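Local coordinates for protein 3',5'-nucleoside bisphosphate phosphatase (Chromobacterium violaceum, PDB 2YB1) that hydrolyses nucleoside 3',5'-bisphosphates to nucleoside 5'-phosphates and orthophosphate, using three manganese ions bound in a PHP-family active site, at residues A[6-11]-A[32-37]; A[12-17]-A[248-253]; A[187-192]-A[215-220]. All coordinates share one frame; numbering follows the deposited sequence.

How the contacts relate
The three contacts lie around one trinuclear manganese site at the C-terminal ends of strands of the seven-stranded mixed sheet. Contact 1 joins the loop after strand 4-5 to strand 33-36, and contact 2 ties the continuation of that loop to the loop after strand 242-246. Their centres are about 10 Å apart, their segments alternate along the chain, and His7, His9 and Asp248 share one metal. Contact 3, centred about 14 Å from contact 1 and about 19 Å from contact 2, pairs strands 186-189 and 216-221 within the stretch that contact 2 closes. A hydrogen bond from His7 to Glu218 couples it to contact 1, so sequence-distant loops build one active site.

Contact 1: A[6-11]-A[32-37]; sequences LHFHSR and ALLALT. With MN (manganese (II) ion), chain C.
With CG anti to the backbone N (chi1 -169°), the His7 side chain reaches the manganese and passes Thr37 at about a right angle, its CD2 lying 3.3 Å from Thr37 OG1. His9 turns its CG beside its backbone N (chi1 -64°), which sets its ring with one face over Thr37 O, which lies 3.2 Å from His9 CE1. Both imidazoles bind the same manganese through NE2, at 2.2 Å from each.

Between them, Phe8 ties the loop to the strand end. Its carbonyl O accepts from Thr37 N at 2.9 Å, and its N-H makes a longer, more bent bond to Thr37 OG1. A threonine suits this place because its hydroxyl meets the loop backbone while its CG2 packs on Leu6 O. The Phe8 ring faces the strand: Leu36 CA makes a CH-pi contact, 4.2 Å from the ring centroid, Ala35 O lies over the same face, 3.2 Å from Phe8 CE2, and Leu34 CB sits at the ring edge. Leu6 CD2 adds apolar contact with Leu33 CD2.

His7 ND1 is hydrogen-bonded to Glu218, and Glu64 and Asp248 also bind this manganese. This is the HxH metal-binding motif of the PHP family, after the first strand.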
loop_
_atom_site.group_PDB
_atom_site.type_symbol
_atom_site.label_atom_id
_atom_site.label_comp_id
_atom_site.label_asym_id
_atom_site.label_seq_id
_atom_site.Cartn_x
_atom_site.Cartn_y
_atom_site.Cartn_z
ATOM N N LEU A 6 -2.526 8.499 5.364
ATOM C CA LEU A 6 -1.223 8.190 4.769
ATOM C C LEU A 6 -1.127 6.883 3.977
ATOM O O LEU A 6 -0.016 6.362 3.805
ATOM C CB LEU A 6 -0.077 8.335 5.787
ATOM C CG LEU A 6 -0.131 9.660 6.557
ATOM C CD1 LEU A 6 1.027 9.788 7.539
ATOM C CD2 LEU A 6 -0.191 10.868 5.600
ATOM N N HIS A 7 -2.263 6.252 3.678
ATOM C CA HIS A 7 -2.247 5.058 2.828
ATOM C C HIS A 7 -3.498 4.930 1.940
ATOM O O HIS A 7 -4.590 4.750 2.457
ATOM C CB HIS A 7 -2.120 3.836 3.746
ATOM C CG HIS A 7 -1.838 2.549 3.041
ATOM N ND1 HIS A 7 -1.060 1.556 3.603
ATOM C CD2 HIS A 7 -2.247 2.071 1.842
ATOM C CE1 HIS A 7 -0.992 0.531 2.772
ATOM N NE2 HIS A 7 -1.701 0.820 1.697
ATOM N N PHE A 8 -3.336 4.966 0.623
ATOM C CA PHE A 8 -4.445 4.678 -0.301
ATOM C C PHE A 8 -3.920 4.510 -1.724
ATOM O O PHE A 8 -2.749 4.806 -1.992
ATOM C CB PHE A 8 -5.564 5.756 -0.230
ATOM C CG PHE A 8 -5.083 7.190 -0.384
ATOM C CD1 PHE A 8 -5.001 7.785 -1.645
ATOM C CD2 PHE A 8 -4.781 7.967 0.739
ATOM C CE1 PHE A 8 -4.560 9.110 -1.790
ATOM C CE2 PHE A 8 -4.346 9.294 0.605
ATOM C CZ PHE A 8 -4.242 9.869 -0.668
ATOM N N HIS A 9 -4.804 4.100 -2.634
ATOM C CA HIS A 9 -4.407 3.682 -3.979
ATOM C C HIS A 9 -5.181 4.393 -5.073
ATOM O O HIS A 9 -6.248 4.956 -4.828
ATOM C CB HIS A 9 -4.596 2.171 -4.141
ATOM C CG HIS A 9 -3.708 1.379 -3.238
ATOM N ND1 HIS A 9 -2.485 0.896 -3.640
ATOM C CD2 HIS A 9 -3.837 1.044 -1.933
ATOM C CE1 HIS A 9 -1.901 0.278 -2.628
ATOM N NE2 HIS A 9 -2.701 0.352 -1.581
ATOM N N SER A 10 -4.637 4.338 -6.287
ATOM C CA SER A 10 -5.261 4.956 -7.445
ATOM C C SER A 10 -5.150 3.976 -8.595
ATOM O O SER A 10 -4.571 2.893 -8.431
ATOM C CB SER A 10 -4.532 6.253 -7.810
ATOM O OG SER A 10 -3.278 5.977 -8.423
ATOM N N ARG A 11 -5.679 4.353 -9.762
ATOM C CA ARG A 11 -5.592 3.501 -10.950
ATOM C C ARG A 11 -4.154 3.288 -11.420
ATOM O O ARG A 11 -3.893 2.428 -12.266
ATOM C CB ARG A 11 -6.473 4.047 -12.085
ATOM C CG ARG A 11 -7.958 4.027 -11.758
ATOM C CD ARG A 11 -8.808 4.471 -12.960
ATOM N NE ARG A 11 -8.927 3.384 -13.925
ATOM C CZ ARG A 11 -9.801 2.383 -13.812
ATOM N NH1 ARG A 11 -10.644 2.348 -12.774
ATOM N NH2 ARG A 11 -9.839 1.420 -14.732
ATOM N N ALA A 32 -6.185 17.152 6.728
ATOM C CA ALA A 32 -5.032 18.033 6.942
ATOM C C ALA A 32 -3.759 17.532 6.255
ATOM O O ALA A 32 -2.805 18.283 6.080
ATOM C CB ALA A 32 -4.772 18.225 8.448
ATOM N N LEU A 33 -3.719 16.244 5.930
ATOM C CA LEU A 33 -2.568 15.670 5.237
ATOM C C LEU A 33 -2.959 14.390 4.507
ATOM O O LEU A 33 -3.672 13.557 5.077
ATOM C CB LEU A 33 -1.462 15.375 6.258
ATOM C CG LEU A 33 -0.144 14.790 5.762
ATOM C CD1 LEU A 33 0.591 15.800 4.886
ATOM C CD2 LEU A 33 0.733 14.377 6.956
ATOM N N LEU A 34 -2.429 14.195 3.296
ATOM C CA LEU A 34 -2.656 12.969 2.519
ATOM C C LEU A 34 -1.343 12.422 1.944
ATOM O O LEU A 34 -0.406 13.192 1.677
ATOM C CB LEU A 34 -3.627 13.235 1.365
ATOM C CG LEU A 34 -5.051 13.705 1.688
ATOM C CD1 LEU A 34 -5.813 14.077 0.398
ATOM C CD2 LEU A 34 -5.826 12.654 2.480
ATOM N N ALA A 35 -1.270 11.101 1.770
ATOM C CA ALA A 35 -0.180 10.485 0.998
ATOM C C ALA A 35 -0.696 9.347 0.112
ATOM O O ALA A 35 -1.293 8.390 0.610
ATOM C CB ALA A 35 0.967 9.998 1.924
ATOM N N LEU A 36 -0.480 9.466 -1.202
ATOM C CA LEU A 36 -0.854 8.406 -2.142
ATOM C C LEU A 36 0.242 7.339 -2.125
ATOM O O LEU A 36 1.427 7.663 -2.256
ATOM C CB LEU A 36 -1.044 8.972 -3.562
ATOM C CG LEU A 36 -1.305 7.968 -4.700
ATOM C CD1 LEU A 36 -2.567 7.154 -4.440
ATOM C CD2 LEU A 36 -1.381 8.672 -6.061
ATOM N N THR A 37 -0.124 6.091 -1.846
ATOM C CA THR A 37 0.896 5.048 -1.840
ATOM C C THR A 37 0.473 3.905 -2.734
ATOM O O THR A 37 -0.015 2.872 -2.255
ATOM C CB THR A 37 1.025 4.524 -0.385
ATOM O OG1 THR A 37 -0.254 4.063 0.067
ATOM C CG2 THR A 37 1.428 5.648 0.544
HETATM MN MN MN C . -2.247 -0.718 0.235
#

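Contact 2: A[12-17]-A[248-253]; sequences TSDGAL and DFHAPG. With MN (manganese (II) ion), chain B; MN (manganese (II) ion), chain C; AMP (adenosine monophosphate), chain E.
The nucleotide-binding manganese site of this phosphatase is built in part here by Asp14 and His250, two ligands of one ion. Asp14 OD2 binds the metal at 2.2 Å and His250 NE2 at 2.3 Å, and the same ion takes both ribose hydroxyls of AMP, O3' and O2'; His39 also binds it. The carboxylate and imidazole planes stand 72° apart, with Asp14 OD1 coming within 3.2 Å of His250 CD2. Asp14 holds CG between its backbone N and carbonyl carbon (chi1 72°), which turns the carboxylate to the metal. Its OD2 is also hydrogen-bonded to Thr135 OG1, which bonds to AMP as well and so helps position both carboxylate and nucleotide.

His250 is steadied from its other nitrogen, where ND1 donates to Asp248 O at 2.9 Å from above the carbonyl plane. Asp248 itself turns its OD1 to the neighbouring manganese, so this short loop after strand 242-246 supplies ligands to two metals, in keeping with PHP enzymes, whose metal ligands come from loops at the strand ends.

Behind the metal, the backbones are tied by Ala16 N donating to His250 O at 2.8 Å and nearly straight at 172°. One water extends that link, accepting from Leu17 N and donating to His250 O. Gly15 CA comes within 3.4 Å of His250 O, and the small methyls of Ala16 and Ala251 meet tightly. Farther out, the branches of Leu17 divide: CD2 packs on Phe249 CE1, and CD1 on Pro252 CD. Arg25 of helix 19-27 touches Leu17, Phe249 and Pro252.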
loop_
_atom_site.group_PDB
_atom_site.type_symbol
_atom_site.label_atom_id
_atom_site.label_comp_id
_atom_site.label_asym_id
_atom_site.label_seq_id
_atom_site.Cartn_x
_atom_site.Cartn_y
_atom_site.Cartn_z
ATOM N N THR A 12 -3.213 4.056 -10.865
ATOM C CA THR A 12 -1.800 3.796 -11.137
ATOM C C THR A 12 -1.438 2.361 -10.731
ATOM O O THR A 12 -0.659 1.698 -11.425
ATOM C CB THR A 12 -0.845 4.785 -10.423
ATOM O OG1 THR A 12 -1.098 6.115 -10.885
ATOM C CG2 THR A 12 0.629 4.426 -10.725
ATOM N N SER A 13 -1.980 1.867 -9.616
ATOM C CA SER A 13 -1.814 0.438 -9.397
ATOM C C SER A 13 -3.127 -0.337 -9.310
ATOM O O SER A 13 -3.697 -0.688 -10.347
ATOM C CB SER A 13 -0.974 0.191 -8.134
ATOM O OG SER A 13 -1.572 0.745 -6.961
ATOM N N ASP A 14 -3.638 -0.545 -8.098
ATOM C CA ASP A 14 -4.895 -1.284 -7.914
ATOM C C ASP A 14 -6.136 -0.532 -7.416
ATOM O O ASP A 14 -7.142 -1.158 -7.077
ATOM C CB ASP A 14 -4.692 -2.645 -7.233
ATOM C CG ASP A 14 -4.346 -2.513 -5.781
ATOM O OD1 ASP A 14 -4.078 -1.381 -5.343
ATOM O OD2 ASP A 14 -4.348 -3.547 -5.092
ATOM N N GLY A 15 -6.044 0.788 -7.284
ATOM C CA GLY A 15 -7.207 1.572 -6.893
ATOM C C GLY A 15 -8.159 1.761 -8.070
ATOM O O GLY A 15 -7.738 1.703 -9.231
ATOM N N ALA A 16 -9.433 2.000 -7.776
ATOM C CA ALA A 16 -10.435 2.234 -8.817
ATOM C C ALA A 16 -10.502 3.685 -9.310
ATOM O O ALA A 16 -11.045 3.956 -10.383
ATOM C CB ALA A 16 -11.808 1.771 -8.343
ATOM N N LEU A 17 -9.945 4.615 -8.536
ATOM C CA LEU A 17 -10.016 6.043 -8.867
ATOM C C LEU A 17 -8.679 6.566 -9.369
ATOM O O LEU A 17 -7.625 6.134 -8.910
ATOM C CB LEU A 17 -10.418 6.853 -7.625
ATOM C CG LEU A 17 -11.898 6.998 -7.246
ATOM C CD1 LEU A 17 -12.639 5.701 -7.392
ATOM C CD2 LEU A 17 -12.032 7.539 -5.832
ATOM N N ASP A 248 -6.098 2.712 3.567
ATOM C CA ASP A 248 -5.868 1.672 2.572
ATOM C C ASP A 248 -7.025 1.605 1.589
ATOM O O ASP A 248 -7.362 0.533 1.073
ATOM C CB ASP A 248 -5.646 0.301 3.226
ATOM C CG ASP A 248 -5.034 -0.709 2.266
ATOM O OD1 ASP A 248 -4.443 -0.295 1.237
ATOM O OD2 ASP A 248 -5.154 -1.926 2.532
ATOM N N PHE A 249 -7.616 2.763 1.309
ATOM C CA PHE A 249 -8.717 2.862 0.350
ATOM C C PHE A 249 -8.313 2.403 -1.060
ATOM O O PHE A 249 -7.245 2.764 -1.557
ATOM C CB PHE A 249 -9.237 4.309 0.308
ATOM C CG PHE A 249 -10.322 4.534 -0.707
ATOM C CD1 PHE A 249 -10.006 4.903 -2.014
ATOM C CD2 PHE A 249 -11.654 4.367 -0.358
ATOM C CE1 PHE A 249 -10.998 5.100 -2.954
ATOM C CE2 PHE A 249 -12.650 4.568 -1.283
ATOM C CZ PHE A 249 -12.325 4.934 -2.588
ATOM N N HIS A 250 -9.181 1.600 -1.689
ATOM C CA HIS A 250 -9.026 1.140 -3.081
ATOM C C HIS A 250 -10.199 1.615 -3.924
ATOM O O HIS A 250 -10.022 2.173 -5.000
ATOM C CB HIS A 250 -8.928 -0.382 -3.195
ATOM C CG HIS A 250 -7.613 -0.941 -2.766
ATOM N ND1 HIS A 250 -7.199 -0.946 -1.450
ATOM C CD2 HIS A 250 -6.619 -1.524 -3.476
ATOM C CE1 HIS A 250 -6.007 -1.508 -1.368
ATOM N NE2 HIS A 250 -5.635 -1.869 -2.583
ATOM N N ALA A 251 -11.407 1.260 -3.493
ATOM C CA ALA A 251 -12.600 1.613 -4.262
ATOM C C ALA A 251 -13.816 1.857 -3.374
ATOM O O ALA A 251 -13.883 1.351 -2.253
ATOM C CB ALA A 251 -12.898 0.523 -5.271
ATOM N N PRO A 252 -14.785 2.643 -3.872
ATOM C CA PRO A 252 -16.081 2.736 -3.191
ATOM C C PRO A 252 -16.722 1.360 -3.115
ATOM O O PRO A 252 -16.672 0.607 -4.087
ATOM C CB PRO A 252 -16.896 3.641 -4.119
ATOM C CG PRO A 252 -15.868 4.463 -4.835
ATOM C CD PRO A 252 -14.711 3.530 -5.047
ATOM N N GLY A 253 -17.308 1.021 -1.975
ATOM C CA GLY A 253 -18.004 -0.247 -1.861
ATOM C C GLY A 253 -17.082 -1.450 -1.848
ATOM O O GLY A 253 -17.534 -2.577 -2.052
HETATM MN MN MN B . -3.791 -3.135 -3.036
HETATM MN MN MN C . -2.247 -0.718 0.235
HETATM P P AMP E . -0.585 -8.714 -5.851
HETATM O O1P AMP E . -0.280 -9.997 -5.106
HETATM O O2P AMP E . 0.412 -7.667 -5.402
HETATM O O3P AMP E . -0.706 -8.994 -7.329
HETATM O "O5'" AMP E . -2.022 -8.358 -5.263
HETATM C "C5'" AMP E . -2.184 -8.046 -3.890
HETATM C "C4'" AMP E . -3.365 -7.140 -3.662
HETATM O "O4'" AMP E . -4.579 -7.926 -3.651
HETATM C "C3'" AMP E . -3.384 -6.409 -2.326
HETATM O "O3'" AMP E . -2.598 -5.226 -2.342
HETATM C "C2'" AMP E . -4.869 -6.148 -2.088
HETATM O "O2'" AMP E . -5.288 -4.980 -2.781
HETATM C "C1'" AMP E . -5.517 -7.364 -2.751
HETATM N N9 AMP E . -5.889 -8.392 -1.763
HETATM C C8 AMP E . -5.088 -9.363 -1.276
HETATM N N7 AMP E . -5.764 -10.124 -0.367
HETATM C C5 AMP E . -7.013 -9.626 -0.261
HETATM C C6 AMP E . -8.238 -9.948 0.507
HETATM N N6 AMP E . -8.261 -10.982 1.379
HETATM N N1 AMP E . -9.331 -9.171 0.305
HETATM C C2 AMP E . -9.329 -8.134 -0.557
HETATM N N3 AMP E . -8.251 -7.783 -1.285
HETATM C C4 AMP E . -7.090 -8.483 -1.183
HETATM O O HOH W 1 -8.669 4.542 -5.893
#

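Contact 3: A[187-192]-A[215-220]; sequences AVIAHP and QGIEVA. With MN (manganese (II) ion), chain D.
His191 and Glu218 meet through the backbone of one and the carboxylate of the other: His191 N donates to Glu218 OE1 at 2.7 Å, reaching that oxygen from above the carboxylate plane. With CG between the backbone N and the carbonyl carbon (chi1 55°), the imidazole of His191 binds a manganese through NE2 at 2.1 Å, a site shared with Glu64 and His75. Glu218 runs out extended beyond CG, passing Val188 CG1 with its CG and Ala190 CB with its OE1. Its length suits it to carry its carboxylate from the strand to the metal-bearing loop.

What sets this pair in place is the parallel pairing of strands 186-189 and 216-221. Ile189 bonds twice to the neighbouring strand, its N donating to Gly216 O and its O accepting from Glu218 N, both at 2.9 Å, the latter nearly straight at 170°. Gly216 fits opposite Val188, since a side chain there would crowd Val188 CG2. Ile189 and Ile217 pack on one sheet face, and Pro192 CG closes over Ile217 CD1 at 3.8 Å; helix 226-239 covers Pro192 and Ile217. Pro192 CD lies 3.4 Å from Glu218 O, a buried carbonyl with no hydrogen-bond partner in the model. The strands belong to a beta-alpha-beta unit with helix 199-211 as its crossover.

The other carboxylate oxygen, Glu218 OE2, is hydrogen-bonded to His7 ND1. One glutamate fixes the backbone that carries a ligand of one manganese and orients the imidazole bound to another, and its negative charge would probably make the His7 ring a stronger electron donor to its metal.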
loop_
_atom_site.group_PDB
_atom_site.type_symbol
_atom_site.label_atom_id
_atom_site.label_comp_id
_atom_site.label_asym_id
_atom_site.label_seq_id
_atom_site.Cartn_x
_atom_site.Cartn_y
_atom_site.Cartn_z
ATOM N N ALA A 187 10.490 4.590 6.056
ATOM C CA ALA A 187 9.883 3.295 5.749
ATOM C C ALA A 187 8.895 2.916 6.853
ATOM O O ALA A 187 9.115 3.232 8.032
ATOM C CB ALA A 187 10.947 2.224 5.584
ATOM N N VAL A 188 7.803 2.267 6.454
ATOM C CA VAL A 188 6.694 1.957 7.355
ATOM C C VAL A 188 6.177 0.539 7.090
ATOM O O VAL A 188 5.832 0.210 5.959
ATOM C CB VAL A 188 5.510 2.949 7.125
ATOM C CG1 VAL A 188 4.324 2.618 8.040
ATOM C CG2 VAL A 188 5.961 4.397 7.291
ATOM N N ILE A 189 6.094 -0.294 8.125
ATOM C CA ILE A 189 5.483 -1.608 7.959
ATOM C C ILE A 189 3.976 -1.403 7.844
ATOM O O ILE A 189 3.336 -0.860 8.757
ATOM C CB ILE A 189 5.766 -2.525 9.159
ATOM C CG1 ILE A 189 7.257 -2.889 9.214
ATOM C CG2 ILE A 189 4.898 -3.785 9.076
ATOM C CD1 ILE A 189 7.671 -3.566 10.515
ATOM N N ALA A 190 3.409 -1.837 6.722
ATOM C CA ALA A 190 2.001 -1.577 6.447
ATOM C C ALA A 190 1.111 -2.660 7.059
ATOM O O ALA A 190 1.508 -3.821 7.140
ATOM C CB ALA A 190 1.763 -1.480 4.941
ATOM N N HIS A 191 -0.059 -2.245 7.536
ATOM C CA HIS A 191 -1.116 -3.152 7.984
ATOM C C HIS A 191 -0.610 -4.462 8.602
ATOM O O HIS A 191 -0.928 -5.552 8.125
ATOM C CB HIS A 191 -2.141 -3.400 6.861
ATOM C CG HIS A 191 -1.538 -3.909 5.590
ATOM N ND1 HIS A 191 -0.847 -5.099 5.518
ATOM C CD2 HIS A 191 -1.534 -3.392 4.336
ATOM C CE1 HIS A 191 -0.436 -5.290 4.276
ATOM N NE2 HIS A 191 -0.842 -4.270 3.541
ATOM N N PRO A 192 0.158 -4.353 9.698
ATOM C CA PRO A 192 0.782 -5.524 10.328
ATOM C C PRO A 192 -0.231 -6.567 10.837
ATOM O O PRO A 192 0.104 -7.745 10.938
ATOM C CB PRO A 192 1.599 -4.911 11.478
ATOM C CG PRO A 192 0.931 -3.589 11.767
ATOM C CD PRO A 192 0.478 -3.101 10.407
ATOM N N GLN A 215 11.769 2.952 10.301
ATOM C CA GLN A 215 11.300 3.758 11.432
ATOM C C GLN A 215 9.808 3.793 11.813
ATOM O O GLN A 215 9.451 4.428 12.799
ATOM C CB GLN A 215 11.837 5.181 11.272
ATOM C CG GLN A 215 13.356 5.185 11.130
ATOM C CD GLN A 215 13.882 6.446 10.473
ATOM O OE1 GLN A 215 13.426 6.845 9.389
ATOM N NE2 GLN A 215 14.863 7.076 11.122
ATOM N N GLY A 216 8.939 3.142 11.047
ATOM C CA GLY A 216 7.518 3.329 11.270
ATOM C C GLY A 216 6.689 2.078 11.071
ATOM O O GLY A 216 7.129 1.094 10.475
ATOM N N ILE A 217 5.480 2.116 11.624
ATOM C CA ILE A 217 4.547 1.013 11.517
ATOM C C ILE A 217 3.129 1.575 11.520
ATOM O O ILE A 217 2.822 2.531 12.248
ATOM C CB ILE A 217 4.754 -0.015 12.677
ATOM C CG1 ILE A 217 3.802 -1.216 12.525
ATOM C CG2 ILE A 217 4.602 0.673 14.055
ATOM C CD1 ILE A 217 4.133 -2.395 13.426
ATOM N N GLU A 218 2.264 1.000 10.695
ATOM C CA GLU A 218 0.872 1.422 10.692
ATOM C C GLU A 218 0.177 0.906 11.940
ATOM O O GLU A 218 0.194 -0.283 12.235
ATOM C CB GLU A 218 0.156 0.955 9.418
ATOM C CG GLU A 218 0.589 1.749 8.204
ATOM C CD GLU A 218 -0.119 1.352 6.924
ATOM O OE1 GLU A 218 -0.819 0.314 6.904
ATOM O OE2 GLU A 218 0.042 2.087 5.935
ATOM N N VAL A 219 -0.414 1.831 12.675
ATOM C CA VAL A 219 -1.202 1.535 13.859
ATOM C C VAL A 219 -2.676 1.697 13.510
ATOM O O VAL A 219 -3.475 0.786 13.717
ATOM C CB VAL A 219 -0.781 2.408 15.052
ATOM C CG1 VAL A 219 -1.747 2.215 16.220
ATOM C CG2 VAL A 219 0.638 2.040 15.460
ATOM N N ALA A 220 -3.052 2.883 13.041
ATOM C CA ALA A 220 -4.403 3.066 12.538
ATOM C C ALA A 220 -4.408 2.639 11.068
ATOM O O ALA A 220 -3.635 3.147 10.263
ATOM C CB ALA A 220 -4.849 4.504 12.705
HETATM MN MN MN D . -0.600 -3.698 1.495
HETATM O O HOH W 2 12.542 4.691 7.968
#